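Local coordinates for protein leucine aminopeptidase (PDB 5GNE) that probably acts as a zinc-dependent aminopeptidase of the M28 family, removing amino acids from the N-terminal ends of peptides, at residues 15-20 with 34-39; 154-159 with 177-182; 262-267 with 314-319. All blocks are in the same frame, centred on the assembly; numbering follows the deposited sequence.

Interaction 1: residues 15-20 with 34-39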
loop_
_atom_site.group_PDB
_atom_site.type_symbol
_atom_site.label_atom_id
_atom_site.label_comp_id
_atom_site.label_asym_id
_atom_site.label_seq_id
_atom_site.Cartn_x
_atom_site.Cartn_y
_atom_site.Cartn_z
ATOM N N CYS A 15 2.776 -2.860 24.276
ATOM C CA CYS A 15 3.261 -4.225 24.172
ATOM C C CYS A 15 4.675 -4.278 23.623
ATOM O O CYS A 15 5.578 -4.845 24.211
ATOM C CB CYS A 15 2.316 -5.051 23.286
ATOM S SG CYS A 15 2.724 -6.787 23.163
ATOM N N LEU A 16 4.865 -3.675 22.472
ATOM C CA LEU A 16 6.176 -3.636 21.844
ATOM C C LEU A 16 7.152 -2.794 22.674
ATOM O O LEU A 16 8.332 -3.122 22.774
ATOM C CB LEU A 16 6.037 -3.077 20.445
ATOM C CG LEU A 16 7.117 -3.322 19.400
ATOM C CD1 LEU A 16 7.670 -4.718 19.597
ATOM C CD2 LEU A 16 6.487 -3.143 18.020
ATOM N N TYR A 17 6.665 -1.726 23.296
ATOM C CA TYR A 17 7.555 -0.892 24.107
ATOM C C TYR A 17 8.265 -1.688 25.195
ATOM O O TYR A 17 9.474 -1.536 25.391
ATOM C CB TYR A 17 6.814 0.267 24.755
ATOM C CG TYR A 17 7.701 1.035 25.709
ATOM C CD1 TYR A 17 8.828 1.717 25.239
ATOM C CD2 TYR A 17 7.439 1.069 27.080
ATOM C CE1 TYR A 17 9.671 2.425 26.107
ATOM C CE2 TYR A 17 8.280 1.782 27.963
ATOM C CZ TYR A 17 9.387 2.453 27.462
ATOM O OH TYR A 17 10.226 3.166 28.306
ATOM N N GLU A 18 7.514 -2.525 25.913
ATOM C CA GLU A 18 8.097 -3.273 27.023
ATOM C C GLU A 18 9.203 -4.204 26.545
ATOM O O GLU A 18 10.122 -4.509 27.301
ATOM C CB GLU A 18 7.023 -4.060 27.777
ATOM C CG GLU A 18 5.997 -3.144 28.427
ATOM C CD GLU A 18 6.595 -2.286 29.540
ATOM O OE1 GLU A 18 7.525 -2.757 30.215
ATOM O OE2 GLU A 18 6.132 -1.149 29.751
ATOM N N GLN A 19 9.125 -4.641 25.290
ATOM C CA GLN A 19 10.204 -5.422 24.679
ATOM C C GLN A 19 11.403 -4.560 24.233
ATOM O O GLN A 19 12.457 -5.088 23.883
ATOM C CB GLN A 19 9.677 -6.201 23.460
ATOM C CG GLN A 19 8.552 -7.190 23.758
ATOM C CD GLN A 19 8.899 -8.131 24.886
ATOM O OE1 GLN A 19 9.984 -8.714 24.909
ATOM N NE2 GLN A 19 8.006 -8.233 25.866
ATOM N N LEU A 20 11.240 -3.243 24.215
ATOM C CA LEU A 20 12.271 -2.362 23.659
ATOM C C LEU A 20 12.821 -1.373 24.673
ATOM O O LEU A 20 13.739 -0.609 24.355
ATOM C CB LEU A 20 11.737 -1.582 22.449
ATOM C CG LEU A 20 11.407 -2.415 21.222
ATOM C CD1 LEU A 20 10.697 -1.560 20.192
ATOM C CD2 LEU A 20 12.669 -3.015 20.658
ATOM N N SER A 34 3.315 4.097 22.910
ATOM C CA SER A 34 4.507 4.861 23.264
ATOM C C SER A 34 5.169 5.518 22.059
ATOM O O SER A 34 5.273 4.910 20.988
ATOM C CB SER A 34 5.522 3.957 23.963
ATOM O OG SER A 34 4.939 3.410 25.146
ATOM N N PHE A 35 5.610 6.758 22.246
ATOM C CA PHE A 35 6.366 7.488 21.244
ATOM C C PHE A 35 7.816 7.483 21.688
ATOM O O PHE A 35 8.143 8.022 22.748
ATOM C CB PHE A 35 5.833 8.919 21.090
ATOM C CG PHE A 35 6.621 9.774 20.124
ATOM C CD1 PHE A 35 7.075 9.250 18.926
ATOM C CD2 PHE A 35 6.856 11.119 20.395
ATOM C CE1 PHE A 35 7.774 10.037 18.021
ATOM C CE2 PHE A 35 7.582 11.931 19.497
ATOM C CZ PHE A 35 8.036 11.393 18.313
ATOM N N ILE A 36 8.684 6.828 20.927
ATOM C CA ILE A 36 10.039 6.591 21.407
ATOM C C ILE A 36 11.130 6.934 20.413
ATOM O O ILE A 36 10.912 7.046 19.209
ATOM C CB ILE A 36 10.248 5.115 21.820
ATOM C CG1 ILE A 36 10.051 4.187 20.623
ATOM C CG2 ILE A 36 9.313 4.726 22.957
ATOM C CD1 ILE A 36 10.441 2.698 20.918
ATOM N N ALA A 37 12.328 7.098 20.951
ATOM C CA ALA A 37 13.508 7.234 20.130
ATOM C C ALA A 37 14.379 6.012 20.362
ATOM O O ALA A 37 14.679 5.650 21.502
ATOM C CB ALA A 37 14.258 8.520 20.467
ATOM N N ILE A 38 14.771 5.371 19.272
ATOM C CA ILE A 38 15.501 4.125 19.357
ATOM C C ILE A 38 16.297 3.986 18.065
ATOM O O ILE A 38 15.789 4.243 16.974
ATOM C CB ILE A 38 14.551 2.896 19.586
ATOM C CG1 ILE A 38 15.355 1.652 19.991
ATOM C CG2 ILE A 38 13.664 2.600 18.363
ATOM C CD1 ILE A 38 14.497 0.431 20.207
ATOM N N PRO A 39 17.576 3.634 18.185
ATOM C CA PRO A 39 18.333 3.480 16.953
ATOM C C PRO A 39 18.118 2.067 16.447
ATOM O O PRO A 39 18.623 1.108 17.030
ATOM C CB PRO A 39 19.773 3.760 17.387
ATOM C CG PRO A 39 19.786 3.508 18.893
ATOM C CD PRO A 39 18.377 3.270 19.363
#
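Y17 and L20, one turn apart on the helix, meet S34, I36 and I38 on the strand through van der Waals contacts, with no polar bond between them. The Y17 side chain crosses I36 obliquely. Y17 CD1 comes within 3.8 Å of I36 CG2, and CE1 of Y17 is 3.9 Å from the same methyl. Nearer the backbone, Y17 CB sits 3.7 Å from S34 OG. In I36 the two branches are split between partners: CG1 stands between its backbone N and carbonyl carbon (chi1 62°), from where CD1 faces L20 CD1 at a looser 4.3 Å, while CG2 serves the tyrosine. I38 is fully stretched, with CG1 anti to the backbone N (chi1 -167°), and it crosses L20 at about a right angle. Its terminal CD1 reaches L20 CD2 at 3.9 Å and L20 CB at 4.1 Å. The two backbones run in broadly the same direction, with their axes at 32° and 9.3 Å apart. This is the geometry of a crossover: helix 14-20 links strands 8-13 and 25-29, which are parallel, and strand 33-38 lies between them, antiparallel to both, in a four-stranded sheet. One face of that sheet, bearing S34, I36 and I38, receives the helix; F35 turns to the other. The polar end of S34 is satisfied beside the tyrosine, where OG is hydrogen-bonded to N14 OD1 and Q29 NE2. Further out, L26 and Q29 of strand 25-29 touch Y17, and I10 of strand 8-13 touches both I36 and I38. Helix 42-55 packs against L20 through L48, and also receives L16 on L48 and M51. A disulfide between C15 and C55 fastens the first turn of helix 14-20 to the end of that second helix.

Interaction 2: residues 154-159 with 177-182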
loop_
_atom_site.group_PDB
_atom_site.type_symbol
_atom_site.label_atom_id
_atom_site.label_comp_id
_atom_site.label_asym_id
_atom_site.label_seq_id
_atom_site.Cartn_x
_atom_site.Cartn_y
_atom_site.Cartn_z
ATOM N N ARG A 154 0.631 8.248 -24.802
ATOM C CA ARG A 154 -0.072 9.057 -23.829
ATOM C C ARG A 154 0.893 10.088 -23.203
ATOM O O ARG A 154 1.807 9.731 -22.458
ATOM C CB ARG A 154 -0.683 8.109 -22.789
ATOM C CG ARG A 154 -1.794 8.659 -21.960
ATOM C CD ARG A 154 -3.100 8.818 -22.700
ATOM N NE ARG A 154 -4.006 9.560 -21.830
ATOM C CZ ARG A 154 -4.936 9.014 -21.052
ATOM N NH1 ARG A 154 -5.141 7.700 -21.054
ATOM N NH2 ARG A 154 -5.683 9.800 -20.294
ATOM N N LYS A 155 0.675 11.366 -23.509
ATOM C CA LYS A 155 1.551 12.455 -23.057
ATOM C C LYS A 155 1.005 13.013 -21.772
ATOM O O LYS A 155 1.608 13.839 -21.089
ATOM C CB LYS A 155 1.631 13.562 -24.112
ATOM C CG LYS A 155 2.157 13.105 -25.461
ATOM C CD LYS A 155 3.631 12.752 -25.388
ATOM C CE LYS A 155 4.195 12.393 -26.762
ATOM N NZ LYS A 155 3.681 11.087 -27.273
ATOM N N ASP A 156 -0.145 12.460 -21.446
ATOM C CA ASP A 156 -1.092 12.927 -20.460
ATOM C C ASP A 156 -0.663 12.521 -19.031
ATOM O O ASP A 156 -1.476 12.472 -18.109
ATOM C CB ASP A 156 -2.443 12.319 -20.834
ATOM C CG ASP A 156 -3.580 12.929 -20.104
ATOM O OD1 ASP A 156 -3.387 14.006 -19.508
ATOM O OD2 ASP A 156 -4.665 12.311 -20.104
ATOM N N VAL A 157 0.629 12.250 -18.860
ATOM C CA VAL A 157 1.133 11.475 -17.738
ATOM C C VAL A 157 2.270 12.156 -16.988
ATOM O O VAL A 157 2.771 13.201 -17.397
ATOM C CB VAL A 157 1.650 10.100 -18.196
ATOM C CG1 VAL A 157 0.544 9.314 -18.831
ATOM C CG2 VAL A 157 2.804 10.275 -19.183
ATOM N N GLU A 158 2.636 11.566 -15.855
ATOM C CA GLU A 158 3.784 12.016 -15.089
ATOM C C GLU A 158 4.316 10.841 -14.269
ATOM O O GLU A 158 3.546 9.926 -13.920
ATOM C CB GLU A 158 3.364 13.173 -14.204
ATOM C CG GLU A 158 4.408 14.213 -13.930
ATOM C CD GLU A 158 3.840 15.331 -13.071
ATOM O OE1 GLU A 158 2.590 15.433 -12.979
ATOM O OE2 GLU A 158 4.634 16.124 -12.518
ATOM N N SER A 159 5.624 10.808 -14.027
ATOM C CA SER A 159 6.201 9.842 -13.081
ATOM C C SER A 159 7.418 10.441 -12.387
ATOM O O SER A 159 8.260 11.048 -13.028
ATOM C CB SER A 159 6.566 8.522 -13.770
ATOM O OG SER A 159 7.686 8.670 -14.622
ATOM N N ILE A 177 -1.950 8.971 -14.461
ATOM C CA ILE A 177 -2.516 9.070 -15.789
ATOM C C ILE A 177 -3.621 10.136 -15.780
ATOM O O ILE A 177 -4.560 10.097 -14.959
ATOM C CB ILE A 177 -3.069 7.728 -16.265
ATOM C CG1 ILE A 177 -2.000 6.643 -16.173
ATOM C CG2 ILE A 177 -3.530 7.836 -17.702
ATOM C CD1 ILE A 177 -2.539 5.299 -16.492
ATOM N N GLY A 178 -3.497 11.088 -16.698
ATOM C CA GLY A 178 -4.428 12.188 -16.790
ATOM C C GLY A 178 -4.033 13.317 -15.854
ATOM O O GLY A 178 -4.848 13.760 -15.053
ATOM N N LYS A 179 -2.781 13.777 -15.961
ATOM C CA LYS A 179 -2.235 14.843 -15.104
ATOM C C LYS A 179 -3.052 16.131 -15.209
ATOM O O LYS A 179 -3.054 16.947 -14.298
ATOM C CB LYS A 179 -0.762 15.119 -15.416
ATOM C CG LYS A 179 -0.501 15.679 -16.796
ATOM C CD LYS A 179 0.937 16.153 -16.904
ATOM C CE LYS A 179 1.133 17.100 -18.076
ATOM N NZ LYS A 179 2.554 17.498 -18.168
ATOM N N ASP A 180 -3.672 16.356 -16.359
ATOM C CA ASP A 180 -4.382 17.612 -16.604
ATOM C C ASP A 180 -5.875 17.495 -16.332
ATOM O O ASP A 180 -6.606 18.456 -16.537
ATOM C CB ASP A 180 -4.169 18.112 -18.038
ATOM C CG ASP A 180 -2.708 18.362 -18.362
ATOM O OD1 ASP A 180 -2.025 19.042 -17.567
ATOM O OD2 ASP A 180 -2.261 17.922 -19.445
ATOM N N LYS A 181 -6.342 16.332 -15.887
ATOM C CA LYS A 181 -7.769 16.168 -15.631
ATOM C C LYS A 181 -8.187 16.989 -14.406
ATOM O O LYS A 181 -7.392 17.198 -13.478
ATOM C CB LYS A 181 -8.133 14.687 -15.392
ATOM C CG LYS A 181 -7.996 13.773 -16.598
ATOM C CD LYS A 181 -9.054 14.094 -17.626
ATOM C CE LYS A 181 -8.816 13.359 -18.935
ATOM N NZ LYS A 181 -10.128 13.125 -19.647
ATOM N N PRO A 182 -9.424 17.503 -14.424
ATOM C CA PRO A 182 -9.934 18.318 -13.310
ATOM C C PRO A 182 -10.379 17.455 -12.129
ATOM O O PRO A 182 -10.832 16.337 -12.333
ATOM C CB PRO A 182 -11.150 19.019 -13.917
ATOM C CG PRO A 182 -11.630 18.036 -14.977
ATOM C CD PRO A 182 -10.354 17.476 -15.565
#
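D156 and G178 form the compact centre of this contact. The carbonyl O of D156 is gripped by two backbone donors, G178 N and K179 N, each 2.8 Å away and on opposite faces of the carbonyl plane; the bond from K179 is much the straighter (166° at the hydrogen, against 132°). G178 takes a positive phi, and its CA presses against the D156 carboxylate, 3.3 Å from OD2. That carboxylate is held from its own segment: R154 NH2 makes a salt bridge of 2.7 Å to D156 OD2, which lies at the edge of the guanidinium and nearly in its plane. With the group so fixed, I177 CG2 sits over one guanidinium face, offset toward the rim and 3.7 Å from R154 NH1. The side chains of V157 and I177 turn together toward F145 and F220 of helices 132-151 and 202-221. The other flank is looser and exposed to solvent. K179 starts in the crowded position (chi1 65°) and then runs out extended, its CD 3.5 Å from V157 O, while E158 crosses it at about a right angle. D180 OD2 stands 4.1 Å from D156 OD1, a closeness of like charges that is probably unfavourable but eased by solvent and the R154 salt bridge. K181 brings its CE near D156 OD2, but its NZ bonds to E225 and the carbonyl of L226. V157 and I177 are an antiparallel non-hydrogen-bonded pair at the open end of the hairpin of strands 157-164 and 170-177, the edge of the mixed sheet, where the chain leaves through a type I beta turn from G178 to K181.

Interaction 3: residues 262-267 with 314-319. With ZN (zinc ion), chain D.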
loop_
_atom_site.group_PDB
_atom_site.type_symbol
_atom_site.label_atom_id
_atom_site.label_comp_id
_atom_site.label_asym_id
_atom_site.label_seq_id
_atom_site.Cartn_x
_atom_site.Cartn_y
_atom_site.Cartn_z
ATOM N N VAL A 262 -8.504 6.412 -2.004
ATOM C CA VAL A 262 -7.263 5.668 -1.988
ATOM C C VAL A 262 -7.541 4.167 -1.784
ATOM O O VAL A 262 -8.264 3.759 -0.857
ATOM C CB VAL A 262 -6.313 6.197 -0.874
ATOM C CG1 VAL A 262 -4.985 5.412 -0.882
ATOM C CG2 VAL A 262 -6.046 7.691 -1.057
ATOM N N MET A 263 -6.969 3.361 -2.677
ATOM C CA MET A 263 -6.965 1.899 -2.578
ATOM C C MET A 263 -5.580 1.380 -2.271
ATOM O O MET A 263 -4.614 1.762 -2.917
ATOM C CB MET A 263 -7.420 1.260 -3.867
ATOM C CG MET A 263 -7.424 -0.315 -3.849
ATOM S SD MET A 263 -8.144 -1.003 -5.298
ATOM C CE MET A 263 -9.792 -0.971 -4.799
ATOM N N GLN A 264 -5.495 0.512 -1.265
ATOM C CA GLN A 264 -4.240 -0.138 -0.914
ATOM C C GLN A 264 -4.292 -1.591 -1.265
ATOM O O GLN A 264 -5.223 -2.322 -0.870
ATOM C CB GLN A 264 -3.930 0.025 0.567
ATOM C CG GLN A 264 -2.738 -0.756 1.051
ATOM C CD GLN A 264 -1.395 -0.242 0.584
ATOM O OE1 GLN A 264 -1.303 0.719 -0.183
ATOM N NE2 GLN A 264 -0.320 -0.899 1.059
ATOM N N LEU A 265 -3.277 -2.016 -1.999
ATOM C CA LEU A 265 -3.132 -3.396 -2.401
ATOM C C LEU A 265 -1.928 -3.983 -1.701
ATOM O O LEU A 265 -0.800 -3.811 -2.149
ATOM C CB LEU A 265 -2.972 -3.477 -3.914
ATOM C CG LEU A 265 -4.219 -3.010 -4.683
ATOM C CD1 LEU A 265 -3.895 -2.748 -6.141
ATOM C CD2 LEU A 265 -5.343 -4.066 -4.572
ATOM N N ASP A 266 -2.167 -4.685 -0.607
ATOM C CA ASP A 266 -1.105 -5.354 0.102
ATOM C C ASP A 266 -1.520 -6.825 0.303
ATOM O O ASP A 266 -2.416 -7.125 1.093
ATOM C CB ASP A 266 -0.852 -4.600 1.406
ATOM C CG ASP A 266 0.455 -4.944 2.046
ATOM O OD1 ASP A 266 1.163 -5.841 1.544
ATOM O OD2 ASP A 266 0.790 -4.273 3.045
ATOM N N GLN A 267 -0.797 -7.729 -0.360
ATOM C CA GLN A 267 -1.149 -9.162 -0.466
ATOM C C GLN A 267 -2.462 -9.392 -1.191
ATOM O O GLN A 267 -3.534 -9.418 -0.579
ATOM C CB GLN A 267 -1.191 -9.830 0.892
ATOM C CG GLN A 267 0.160 -9.859 1.520
ATOM C CD GLN A 267 0.081 -10.093 2.995
ATOM O OE1 GLN A 267 -0.444 -11.110 3.442
ATOM N NE2 GLN A 267 0.603 -9.156 3.766
ATOM N N ALA A 314 -0.739 0.172 12.576
ATOM C CA ALA A 314 0.219 0.512 11.504
ATOM C C ALA A 314 0.320 -0.662 10.539
ATOM O O ALA A 314 1.393 -1.103 10.132
ATOM C CB ALA A 314 1.577 0.862 12.078
ATOM N N CYS A 315 -0.849 -1.169 10.221
ATOM C CA CYS A 315 -1.028 -2.347 9.419
ATOM C C CYS A 315 -0.375 -2.249 8.041
ATOM O O CYS A 315 0.369 -3.150 7.615
ATOM C CB CYS A 315 -2.516 -2.581 9.284
ATOM S SG CYS A 315 -2.920 -3.999 8.092
ATOM N N SER A 316 -0.639 -1.150 7.344
ATOM C CA SER A 316 -0.118 -1.018 6.001
ATOM C C SER A 316 -0.248 0.420 5.542
ATOM O O SER A 316 -0.746 1.262 6.296
ATOM C CB SER A 316 -0.857 -1.966 5.053
ATOM O OG SER A 316 -0.176 -2.061 3.816
ATOM N N ASP A 317 0.154 0.702 4.305
ATOM C CA ASP A 317 0.340 2.091 3.885
ATOM C C ASP A 317 -0.928 2.941 3.958
ATOM O O ASP A 317 -0.840 4.157 4.103
ATOM C CB ASP A 317 0.927 2.130 2.474
ATOM C CG ASP A 317 2.279 1.434 2.410
ATOM O OD1 ASP A 317 3.196 1.922 3.093
ATOM O OD2 ASP A 317 2.427 0.405 1.690
ATOM N N HIS A 318 -2.095 2.301 3.849
ATOM C CA HIS A 318 -3.365 3.007 3.948
ATOM C C HIS A 318 -3.431 3.868 5.211
ATOM O O HIS A 318 -3.988 4.966 5.186
ATOM C CB HIS A 318 -4.539 2.020 3.902
ATOM C CG HIS A 318 -4.594 1.086 5.064
ATOM N ND1 HIS A 318 -3.626 0.130 5.296
ATOM C CD2 HIS A 318 -5.492 0.965 6.070
ATOM C CE1 HIS A 318 -3.924 -0.543 6.394
ATOM N NE2 HIS A 318 -5.052 -0.056 6.882
ATOM N N VAL A 319 -2.794 3.388 6.272
ATOM C CA VAL A 319 -2.718 4.085 7.561
ATOM C C VAL A 319 -2.165 5.502 7.434
ATOM O O VAL A 319 -2.660 6.424 8.083
ATOM C CB VAL A 319 -1.887 3.245 8.566
ATOM C CG1 VAL A 319 -1.427 4.057 9.758
ATOM C CG2 VAL A 319 -2.724 2.048 9.029
HETATM ZN ZN ZN D . 2.660 -5.915 2.849
#
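Q264 holds CG anti to the backbone N (chi1 173°) and then bends at chi2 (71°), which carries its CD toward S316 and D317; D266 CG and S316 OG are likewise anti to their backbone nitrogens, on facing sides of the contact. S316 OG donates a short 2.5 Å hydrogen bond to the anti lone pair of D266 OD2, and accepts one from Q264 NE2 at 3.0 Å. The same amide nitrogen also gives a bond to D317 OD2, 3.1 Å away, with the amide and carboxylate planes steeply turned, 76° apart; both acceptors are tilted out of the amide plane. D266 clasps a zinc ion with both oxygens, OD1 at 2.0 Å and OD2 at 2.5 Å, and H191 and D204 complete that site. S316 is thus in the second shell and probably helps orient the carboxylate, with Q264 bonded behind it. D204 is shared with a second zinc ion held by E239 and H344, the paired-metal arrangement of M28 peptidases. The other oxygen of D317, OD1, is taken by S245 OG. Behind the polar chain, Q264 CB packs on H318 CB at 3.9 Å. Strand 259-264 runs between the parallel strands 185-191 and 328-332; the zinc-binding loop continues from its C-terminal end, helix 318-323 lies alongside, and Y330 of strand 328-332 meets both the H318 ring and the carbonyl of D266.

In the fold
From the N terminus, the three contacts close one after another, with none nested and none crossing. Interaction 1 closes a loop of 13 residues that includes strand 25-29 and joins helix to sheet in the small N-terminal unit. Interaction 2 closes the hairpin of strands 157-164 and 170-177 at the edge of the large mixed sheet. Interaction 3, spanning 46 residues, brings a loop leading into helix 318-323 back to the end of a central strand in that same sheet, beside the zinc ions. Interactions 1 and 2 lie on opposite sides of the chain's centre, their centres about 43 Å apart, with interaction 3 close to that centre.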